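PDB 1S7G: NAD-dependent deacetylase 2, which catalyses the NAD-dependent removal of acetyl groups from protein lysines, including the N-terminal lysine of the archaeal chromatin protein Alba, which then binds DNA more tightly. Local coordinates for residues A[17-22]-A[185-190]; A[72-77]-A[140-145]; A[214-219]-A[229-234]. One frame throughout, in Å; residues are numbered along the deposited sequence.

In the fold
Contacts 1 and 3 share the parallel sheet of the Rossmann-like domain, their centres about 13 Å apart. Strands 18-22 and 186-190 form its middle, and strands 212-217 and 229-232 continue it to one border; 186-190 and 212-217 are neighbours, so the two contacts join directly through backbone bonds. Contact 2 lies about 31 Å from contact 1 and about 30 Å from contact 3, centre to centre, on the opposite side of the chain's centre from contact 1. Along the chain it is nested between the segments of contact 1, where the small domain's helical and zinc-binding insertions meet, whereas contact 3 follows once contact 1 has closed. NAD reaches the sheet at contact 3, and Val190 of contact 1 lies close to it.

Contact 1 of 3, residues A[17-22]-A[185-190]; sequences HAVVFT and DAFMVV. With ZN (zinc ion), chain G.
Val19 and Phe21 of strand 18-22 bond by turns to Ala186, Met188 and Val190 of the parallel strand 186-190, and in these four bonds the donor lies nearly in line with the C=O. Val19 N gives its hydrogen to Ala186 O at 2.8 Å, and Val19 O receives Met188 N at 2.9 Å. The same alternation follows one step on, with Phe21 N to Met188 O at 2.8 Å and Val190 N to Phe21 O at 2.8 Å. At the entry, Asp185 N meets His17 O at 3.2 Å, coming from above the carbonyl plane. Short CA-H...O contacts, such as that of Val20 CA with Met188 O, fill in between these bonds.

Apolar packing divides between the two faces. Ala18, Val20, Ala186, Met188 and Val190 share one, and helix 235-250 covers Met188 and Val190 there. Alanines suit the first pair, where Ala18 CB lies only 3.5 Å from Ala186 CB. Branched Val20 CG1 crosses to Val190 CG2 at 4.1 Å. On the other face, under helix 202-209, Phe187 has CG anti to its backbone N (chi1 -172°), which leans the ring toward the neighbouring strand and brings CZ to 3.8 Å from Phe21 CB. The Phe21 ring in turn receives Val189 CG1 at its edge.

Polar groups sit at the ends. Thr22 turns its hydroxyl to Thr99 and His106, leaving its methyl beside Val190. His17 binds zinc through NE2, alongside His183, Glu180 and His130 of the second subunit; this metal is distinct from the one bound by Cys126, Cys129, Cys150 and Cys153. Two central, adjacent parallel strands sandwiched between helices, one ending near bound NAD, are characteristic of the Rossmann-like domain of sirtuins.

Contact 2 of 3, residues A[72-77]-A[140-145]; sequences DKLFAE and EDFNKG
Leu74 and Asn143 are the residues whose CA atoms come nearest, 8.1 Å apart, so an irregular loop meets the end of helix 139-143 through side chains alone, with no hydrogen bond between them. Leu74 buries more than any other residue here. Its CG is anti to the carbonyl carbon (chi1 -67°), and the branch that follows directs CD1 to two partners: it reaches the edge of the Phe142 ring at CD1, 3.9 Å away and in the ring plane, and lies 3.8 Å from Asn143 CG. The second methyl, CD2, touches Phe142 CE1 at 3.9 Å but sits off that plane. Phe142 suits this buried place because Trp135 meets it edge-to-face and helix 60-69 also packs on it.

The helix belongs to the zinc-binding part of the small sirtuin domain, while 72-77 follows helix 60-69 of the helical part and leads on to helix 80-90 of the Rossmann-like domain; the contact thus sets the exit of one insertion against the other. Gly145 ends the helix in a Schellman motif, where its positive phi of 88° fits a residue without CB.

Phe75 brings its edge to Asn143 OD1, CE1 being 4.1 Å from it, with ring and amide planes 34° apart; Phe75 CZ also approaches the aliphatic Glu140 CG at 4.2 Å. The carboxylate of Glu140 is salt-bridged to Lys71 of the third subunit, whose own Glu140 accepts hydrogen bonds from Leu74 N and Phe75 N.

Contact 3 of 3, residues A[214-219]-A[229-234]; sequences IIVNAE and VKIIGK. With NAD (nicotinamide-adenine-dinucleotide), chain L.
Ile215 and Asn217 alternate with Val229, Ile231 and Gly233 in the parallel backbone bonding that adds edge strand 229-232 to the sheet. Ile231 N reaches Ile215 O at 2.9 Å and Asn217 N reaches Ile231 O at 3.1 Å, the second nearly straight. Gly233 N closes the series on Asn217 O from above the carbonyl plane; its phi of 162° suits glycine, since a CB would jam against the preceding carbonyl.

Apolar packing puts Val216 CG2 beside Ile231 CD1 at 4.1 Å, under helix 235-250. On the opposite face Ile215 CG2 meets Lys230 CB at 3.8 Å.

Polar contacts gather at the strand ends. Asn217 ND2 binds Glu219 O at 2.9 Å, on a lone pair and in the amide plane, and the ribose O3B of NAD at 2.8 Å; OD1 accepts a weak hydrogen bond from Ser192 N. A leucine here would probably leave Glu219 O and the ribose O3B without the amide that joins them, setting the turn free to shift. Ala218 CB, small enough to lie close, is 3.5 Å from adenine C4A.

Gripped between turn and cofactor, the amide is probably held against rotation and reads the adenosine ribose, while nearby Glu219 would probably disfavour a phosphate on O2B.

Contact 1 of 3, residues A[17-22]-A[185-190]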
loop_
_atom_site.group_PDB
_atom_site.type_symbol
_atom_site.label_atom_id
_atom_site.label_comp_id
_atom_site.label_asym_id
_atom_site.label_seq_id
_atom_site.Cartn_x
_atom_site.Cartn_y
_atom_site.Cartn_z
ATOM N N HIS A 17 4.452 11.280 -2.712
ATOM C CA HIS A 17 4.019 9.915 -2.455
ATOM C C HIS A 17 5.115 9.124 -1.764
ATOM O O HIS A 17 5.610 8.127 -2.296
ATOM C CB HIS A 17 3.645 9.237 -3.765
ATOM C CG HIS A 17 2.698 8.094 -3.598
ATOM N ND1 HIS A 17 1.374 8.166 -3.969
ATOM C CD2 HIS A 17 2.879 6.854 -3.082
ATOM C CE1 HIS A 17 0.778 7.020 -3.691
ATOM N NE2 HIS A 17 1.670 6.208 -3.151
ATOM N N ALA A 18 5.486 9.573 -0.571
ATOM C CA ALA A 18 6.540 8.930 0.193
ATOM C C ALA A 18 6.033 7.811 1.093
ATOM O O ALA A 18 4.920 7.870 1.614
ATOM C CB ALA A 18 7.275 9.971 1.024
ATOM N N VAL A 19 6.865 6.789 1.271
ATOM C CA VAL A 19 6.527 5.652 2.117
ATOM C C VAL A 19 7.546 5.553 3.261
ATOM O O VAL A 19 8.724 5.847 3.082
ATOM C CB VAL A 19 6.531 4.335 1.302
ATOM C CG1 VAL A 19 6.174 3.167 2.190
ATOM C CG2 VAL A 19 5.540 4.434 0.165
ATOM N N VAL A 20 7.088 5.146 4.436
ATOM C CA VAL A 20 7.970 5.015 5.590
ATOM C C VAL A 20 7.986 3.567 6.085
ATOM O O VAL A 20 6.934 2.991 6.362
ATOM C CB VAL A 20 7.497 5.922 6.748
ATOM C CG1 VAL A 20 8.455 5.826 7.911
ATOM C CG2 VAL A 20 7.374 7.358 6.271
ATOM N N PHE A 21 9.171 2.974 6.176
ATOM C CA PHE A 21 9.285 1.600 6.668
ATOM C C PHE A 21 9.869 1.698 8.062
ATOM O O PHE A 21 10.894 2.337 8.251
ATOM C CB PHE A 21 10.228 0.768 5.795
ATOM C CG PHE A 21 10.441 -0.627 6.307
ATOM C CD1 PHE A 21 9.615 -1.667 5.891
ATOM C CD2 PHE A 21 11.428 -0.890 7.259
ATOM C CE1 PHE A 21 9.763 -2.947 6.416
ATOM C CE2 PHE A 21 11.588 -2.171 7.797
ATOM C CZ PHE A 21 10.753 -3.198 7.375
ATOM N N THR A 22 9.234 1.060 9.038
ATOM C CA THR A 22 9.721 1.135 10.410
ATOM C C THR A 22 9.953 -0.214 11.068
ATOM O O THR A 22 9.252 -1.181 10.795
ATOM C CB THR A 22 8.756 1.958 11.297
ATOM O OG1 THR A 22 7.518 1.254 11.458
ATOM C CG2 THR A 22 8.473 3.300 10.657
ATOM N N ASP A 185 7.890 7.837 -4.487
ATOM C CA ASP A 185 8.915 8.723 -5.021
ATOM C C ASP A 185 9.966 8.995 -3.949
ATOM O O ASP A 185 11.037 9.523 -4.230
ATOM C CB ASP A 185 8.291 10.020 -5.571
ATOM C CG ASP A 185 7.534 10.814 -4.524
ATOM O OD1 ASP A 185 6.965 10.209 -3.598
ATOM O OD2 ASP A 185 7.487 12.056 -4.648
ATOM N N ALA A 186 9.654 8.585 -2.724
ATOM C CA ALA A 186 10.557 8.731 -1.590
ATOM C C ALA A 186 10.330 7.538 -0.656
ATOM O O ALA A 186 9.188 7.210 -0.321
ATOM C CB ALA A 186 10.280 10.030 -0.859
ATOM N N PHE A 187 11.412 6.894 -0.234
ATOM C CA PHE A 187 11.316 5.735 0.650
ATOM C C PHE A 187 12.218 5.969 1.864
ATOM O O PHE A 187 13.438 6.031 1.729
ATOM C CB PHE A 187 11.755 4.468 -0.103
ATOM C CG PHE A 187 11.522 3.181 0.658
ATOM C CD1 PHE A 187 10.316 2.495 0.545
ATOM C CD2 PHE A 187 12.516 2.653 1.483
ATOM C CE1 PHE A 187 10.098 1.302 1.240
ATOM C CE2 PHE A 187 12.312 1.454 2.189
ATOM C CZ PHE A 187 11.101 0.778 2.066
ATOM N N MET A 188 11.620 6.073 3.048
ATOM C CA MET A 188 12.382 6.320 4.273
ATOM C C MET A 188 12.305 5.187 5.297
ATOM O O MET A 188 11.225 4.724 5.645
ATOM C CB MET A 188 11.908 7.636 4.918
ATOM C CG MET A 188 12.579 7.988 6.246
ATOM S SD MET A 188 12.279 9.721 6.747
ATOM C CE MET A 188 10.699 9.589 7.618
ATOM N N VAL A 189 13.463 4.751 5.775
ATOM C CA VAL A 189 13.541 3.691 6.774
ATOM C C VAL A 189 13.812 4.317 8.136
ATOM O O VAL A 189 14.665 5.196 8.263
ATOM C CB VAL A 189 14.675 2.691 6.454
ATOM C CG1 VAL A 189 14.837 1.715 7.595
ATOM C CG2 VAL A 189 14.368 1.932 5.164
ATOM N N VAL A 190 13.088 3.869 9.153
ATOM C CA VAL A 190 13.271 4.405 10.498
ATOM C C VAL A 190 13.328 3.280 11.518
ATOM O O VAL A 190 12.368 2.542 11.681
ATOM C CB VAL A 190 12.111 5.363 10.895
ATOM C CG1 VAL A 190 12.362 5.939 12.272
ATOM C CG2 VAL A 190 11.975 6.489 9.870
HETATM ZN ZN ZN G . 1.217 4.189 -2.730
#

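Contact 2 of 3, residues A[72-77]-A[140-145]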
loop_
_atom_site.group_PDB
_atom_site.type_symbol
_atom_site.label_atom_id
_atom_site.label_comp_id
_atom_site.label_asym_id
_atom_site.label_seq_id
_atom_site.Cartn_x
_atom_site.Cartn_y
_atom_site.Cartn_z
ATOM N N ASP A 72 7.528 -6.727 28.855
ATOM C CA ASP A 72 7.944 -5.337 28.644
ATOM C C ASP A 72 6.741 -4.395 28.779
ATOM O O ASP A 72 5.866 -4.609 29.622
ATOM C CB ASP A 72 8.598 -5.168 27.263
ATOM N N LYS A 73 6.697 -3.359 27.945
ATOM C CA LYS A 73 5.605 -2.390 27.987
ATOM C C LYS A 73 4.354 -2.881 27.259
ATOM O O LYS A 73 4.401 -3.226 26.078
ATOM C CB LYS A 73 6.066 -1.063 27.395
ATOM N N LEU A 74 3.238 -2.911 27.979
ATOM C CA LEU A 74 1.961 -3.344 27.419
ATOM C C LEU A 74 1.066 -2.139 27.148
ATOM O O LEU A 74 0.167 -2.197 26.306
ATOM C CB LEU A 74 1.249 -4.300 28.380
ATOM C CG LEU A 74 1.924 -5.657 28.599
ATOM C CD1 LEU A 74 1.248 -6.403 29.747
ATOM C CD2 LEU A 74 1.860 -6.465 27.309
ATOM N N PHE A 75 1.308 -1.044 27.861
ATOM C CA PHE A 75 0.495 0.145 27.660
ATOM C C PHE A 75 1.280 1.299 27.069
ATOM O O PHE A 75 0.945 2.467 27.275
ATOM C CB PHE A 75 -0.176 0.559 28.969
ATOM C CG PHE A 75 -1.084 -0.491 29.525
ATOM C CD1 PHE A 75 -0.586 -1.497 30.345
ATOM C CD2 PHE A 75 -2.434 -0.507 29.186
ATOM C CE1 PHE A 75 -1.422 -2.506 30.821
ATOM C CE2 PHE A 75 -3.277 -1.514 29.656
ATOM C CZ PHE A 75 -2.769 -2.513 30.476
ATOM N N ALA A 76 2.323 0.960 26.321
ATOM C CA ALA A 76 3.147 1.967 25.671
ATOM C C ALA A 76 2.263 2.867 24.804
ATOM O O ALA A 76 1.200 2.458 24.320
ATOM C CB ALA A 76 4.214 1.295 24.812
ATOM N N GLU A 77 2.710 4.100 24.622
ATOM C CA GLU A 77 1.994 5.068 23.808
ATOM C C GLU A 77 2.937 5.526 22.709
ATOM O O GLU A 77 4.162 5.460 22.855
ATOM C CB GLU A 77 1.566 6.270 24.660
ATOM C CG GLU A 77 0.694 5.890 25.847
ATOM C CD GLU A 77 0.347 7.075 26.733
ATOM O OE1 GLU A 77 1.283 7.800 27.154
ATOM O OE2 GLU A 77 -0.861 7.269 27.015
ATOM N N GLU A 140 -4.922 -6.820 30.934
ATOM C CA GLU A 140 -4.773 -6.794 32.379
ATOM C C GLU A 140 -4.667 -8.173 33.029
ATOM O O GLU A 140 -3.847 -8.369 33.925
ATOM C CB GLU A 140 -5.911 -5.972 32.986
ATOM C CG GLU A 140 -5.893 -4.534 32.479
ATOM C CD GLU A 140 -6.961 -3.661 33.099
ATOM O OE1 GLU A 140 -7.009 -3.571 34.347
ATOM O OE2 GLU A 140 -7.745 -3.055 32.335
ATOM N N ASP A 141 -5.474 -9.131 32.583
ATOM C CA ASP A 141 -5.408 -10.478 33.156
ATOM C C ASP A 141 -4.018 -11.048 32.868
ATOM O O ASP A 141 -3.393 -11.696 33.714
ATOM C CB ASP A 141 -6.457 -11.408 32.526
ATOM C CG ASP A 141 -7.851 -10.800 32.492
ATOM O OD1 ASP A 141 -8.821 -11.566 32.287
ATOM O OD2 ASP A 141 -7.984 -9.567 32.649
ATOM N N PHE A 142 -3.549 -10.795 31.651
ATOM C CA PHE A 142 -2.244 -11.256 31.197
ATOM C C PHE A 142 -1.131 -10.604 32.010
ATOM O O PHE A 142 -0.143 -11.253 32.351
ATOM C CB PHE A 142 -2.100 -10.940 29.702
ATOM C CG PHE A 142 -0.713 -11.130 29.157
ATOM C CD1 PHE A 142 0.148 -10.047 29.024
ATOM C CD2 PHE A 142 -0.283 -12.379 28.731
ATOM C CE1 PHE A 142 1.414 -10.206 28.471
ATOM C CE2 PHE A 142 0.983 -12.545 28.177
ATOM C CZ PHE A 142 1.831 -11.458 28.046
ATOM N N ASN A 143 -1.306 -9.325 32.335
ATOM C CA ASN A 143 -0.308 -8.592 33.110
ATOM C C ASN A 143 -0.217 -9.128 34.539
ATOM O O ASN A 143 0.763 -8.886 35.237
ATOM C CB ASN A 143 -0.642 -7.097 33.131
ATOM C CG ASN A 143 0.560 -6.234 33.485
ATOM O OD1 ASN A 143 0.484 -5.003 33.462
ATOM N ND2 ASN A 143 1.678 -6.877 33.813
ATOM N N LYS A 144 -1.242 -9.858 34.964
ATOM C CA LYS A 144 -1.260 -10.445 36.298
ATOM C C LYS A 144 -0.770 -11.892 36.219
ATOM O O LYS A 144 -0.798 -12.625 37.209
ATOM C CB LYS A 144 -2.670 -10.398 36.871
ATOM N N GLY A 145 -0.329 -12.296 35.029
ATOM C CA GLY A 145 0.166 -13.648 34.828
ATOM C C GLY A 145 -0.918 -14.640 34.450
ATOM O O GLY A 145 -0.716 -15.853 34.520
#

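Contact 3 of 3, residues A[214-219]-A[229-234]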
loop_
_atom_site.group_PDB
_atom_site.type_symbol
_atom_site.label_atom_id
_atom_site.label_comp_id
_atom_site.label_asym_id
_atom_site.label_seq_id
_atom_site.Cartn_x
_atom_site.Cartn_y
_atom_site.Cartn_z
ATOM N N ILE A 214 16.014 7.484 2.177
ATOM C CA ILE A 214 16.422 8.088 3.438
ATOM C C ILE A 214 16.399 7.031 4.541
ATOM O O ILE A 214 15.509 6.185 4.573
ATOM C CB ILE A 214 15.438 9.182 3.862
ATOM C CG1 ILE A 214 15.310 10.232 2.763
ATOM C CG2 ILE A 214 15.869 9.777 5.189
ATOM C CD1 ILE A 214 14.150 11.178 2.981
ATOM N N ILE A 215 17.370 7.069 5.443
ATOM C CA ILE A 215 17.362 6.133 6.554
ATOM C C ILE A 215 17.760 6.860 7.832
ATOM O O ILE A 215 18.677 7.680 7.831
ATOM C CB ILE A 215 18.301 4.912 6.330
ATOM C CG1 ILE A 215 18.183 3.953 7.520
ATOM C CG2 ILE A 215 19.744 5.354 6.175
ATOM C CD1 ILE A 215 18.825 2.589 7.286
ATOM N N VAL A 216 17.028 6.572 8.906
ATOM C CA VAL A 216 17.268 7.146 10.218
ATOM C C VAL A 216 17.365 5.949 11.143
ATOM O O VAL A 216 16.384 5.234 11.354
ATOM C CB VAL A 216 16.093 8.038 10.685
ATOM C CG1 VAL A 216 16.339 8.498 12.105
ATOM C CG2 VAL A 216 15.927 9.236 9.754
ATOM N N ASN A 217 18.552 5.729 11.687
ATOM C CA ASN A 217 18.775 4.597 12.556
ATOM C C ASN A 217 19.839 4.926 13.594
ATOM O O ASN A 217 20.679 5.794 13.375
ATOM C CB ASN A 217 19.220 3.414 11.710
ATOM C CG ASN A 217 18.604 2.119 12.160
ATOM O OD1 ASN A 217 17.379 1.971 12.175
ATOM N ND2 ASN A 217 19.449 1.164 12.538
ATOM N N ALA A 218 19.798 4.229 14.724
ATOM C CA ALA A 218 20.777 4.454 15.784
ATOM C C ALA A 218 22.137 3.908 15.365
ATOM O O ALA A 218 23.173 4.346 15.859
ATOM C CB ALA A 218 20.324 3.774 17.061
ATOM N N GLU A 219 22.122 2.956 14.441
ATOM C CA GLU A 219 23.347 2.335 13.966
ATOM C C GLU A 219 23.306 2.008 12.483
ATOM O O GLU A 219 22.245 1.738 11.919
ATOM C CB GLU A 219 23.623 1.068 14.776
ATOM C CG GLU A 219 24.292 1.353 16.110
ATOM C CD GLU A 219 24.057 0.269 17.140
ATOM O OE1 GLU A 219 24.185 -0.927 16.794
ATOM O OE2 GLU A 219 23.750 0.621 18.302
ATOM N N VAL A 229 20.401 9.776 1.792
ATOM C CA VAL A 229 20.667 10.434 3.065
ATOM C C VAL A 229 20.653 9.373 4.154
ATOM O O VAL A 229 19.803 8.482 4.161
ATOM C CB VAL A 229 19.606 11.504 3.417
ATOM C CG1 VAL A 229 19.940 12.137 4.768
ATOM C CG2 VAL A 229 19.558 12.567 2.343
ATOM N N LYS A 230 21.612 9.461 5.064
ATOM C CA LYS A 230 21.713 8.518 6.162
ATOM C C LYS A 230 21.946 9.339 7.419
ATOM O O LYS A 230 22.838 10.188 7.468
ATOM C CB LYS A 230 22.866 7.543 5.914
ATOM C CG LYS A 230 24.212 8.203 5.713
ATOM C CD LYS A 230 25.192 7.285 4.989
ATOM C CE LYS A 230 25.367 5.960 5.714
ATOM N NZ LYS A 230 26.427 5.134 5.069
ATOM N N ILE A 231 21.127 9.092 8.434
ATOM C CA ILE A 231 21.220 9.831 9.680
ATOM C C ILE A 231 21.395 8.900 10.863
ATOM O O ILE A 231 20.658 7.934 11.014
ATOM C CB ILE A 231 19.944 10.681 9.896
ATOM C CG1 ILE A 231 19.737 11.615 8.702
ATOM C CG2 ILE A 231 20.052 11.475 11.194
ATOM C CD1 ILE A 231 18.378 12.302 8.674
ATOM N N ILE A 232 22.381 9.189 11.699
ATOM C CA ILE A 232 22.624 8.388 12.889
ATOM C C ILE A 232 21.959 9.107 14.055
ATOM O O ILE A 232 22.271 10.264 14.327
ATOM C CB ILE A 232 24.137 8.254 13.176
ATOM C CG1 ILE A 232 24.812 7.459 12.060
ATOM C CG2 ILE A 232 24.353 7.588 14.519
ATOM C CD1 ILE A 232 24.273 6.045 11.891
ATOM N N GLY A 233 21.035 8.439 14.734
ATOM C CA GLY A 233 20.374 9.076 15.858
ATOM C C GLY A 233 19.074 8.419 16.275
ATOM O O GLY A 233 18.672 7.402 15.714
ATOM N N LYS A 234 18.416 9.003 17.271
ATOM C CA LYS A 234 17.155 8.471 17.755
ATOM C C LYS A 234 15.993 9.023 16.935
ATOM O O LYS A 234 15.893 10.233 16.707
ATOM C CB LYS A 234 16.978 8.814 19.235
ATOM C CG LYS A 234 18.013 8.148 20.133
ATOM C CD LYS A 234 17.631 8.261 21.594
ATOM C CE LYS A 234 18.479 7.341 22.463
ATOM N NZ LYS A 234 17.936 7.247 23.854
HETATM P PA NAD L . 15.988 -4.854 14.758
HETATM O O1A NAD L . 16.729 -5.713 13.917
HETATM O O2A NAD L . 16.034 -5.217 16.156
HETATM O O5B NAD L . 16.494 -3.425 14.412
HETATM C C5B NAD L . 16.101 -2.149 15.072
HETATM C C4B NAD L . 17.122 -1.096 14.613
HETATM O O4B NAD L . 16.733 0.159 15.232
HETATM C C3B NAD L . 18.640 -1.350 15.047
HETATM O O3B NAD L . 19.380 -1.392 13.795
HETATM C C2B NAD L . 19.062 -0.202 15.959
HETATM O O2B NAD L . 20.340 0.350 15.842
HETATM C C1B NAD L . 17.903 0.828 15.713
HETATM N N9A NAD L . 17.460 1.590 16.915
HETATM C C8A NAD L . 17.413 1.346 18.285
HETATM N N7A NAD L . 16.909 2.360 18.974
HETATM C C5A NAD L . 16.578 3.348 18.118
HETATM C C6A NAD L . 15.948 4.775 18.188
HETATM N N6A NAD L . 15.586 5.346 19.253
HETATM N N1A NAD L . 15.762 5.485 16.960
HETATM C C2A NAD L . 16.122 5.019 15.668
HETATM N N3A NAD L . 16.722 3.683 15.561
HETATM C C4A NAD L . 16.925 2.883 16.790
HETATM O O3 NAD L . 14.509 -4.745 14.341
HETATM P PN NAD L . 13.786 -4.819 12.984
HETATM O O1N NAD L . 14.605 -4.158 12.035
HETATM O O2N NAD L . 12.429 -4.297 13.274
HETATM O O5D NAD L . 13.844 -6.462 12.639
HETATM C C5D NAD L . 13.067 -7.352 13.488
HETATM C C4D NAD L . 12.841 -8.754 12.985
HETATM O O4D NAD L . 14.016 -9.368 12.265
HETATM C C3D NAD L . 12.500 -9.740 14.163
HETATM O O3D NAD L . 11.369 -10.620 13.805
HETATM C C2D NAD L . 13.885 -10.512 14.473
HETATM O O2D NAD L . 13.752 -11.833 15.056
HETATM C C1D NAD L . 14.661 -10.467 13.061
HETATM N N1N NAD L . 16.164 -10.198 13.175
HETATM C C2N NAD L . 17.059 -11.413 13.019
HETATM C C3N NAD L . 18.491 -11.280 13.055
HETATM C C7N NAD L . 19.435 -12.485 12.944
HETATM O O7N NAD L . 20.720 -12.283 12.808
HETATM N N7N NAD L . 18.894 -13.739 13.058
HETATM C C4N NAD L . 19.127 -9.828 13.261
HETATM C C5N NAD L . 18.224 -8.583 13.435
HETATM C C6N NAD L . 16.746 -8.798 13.387
#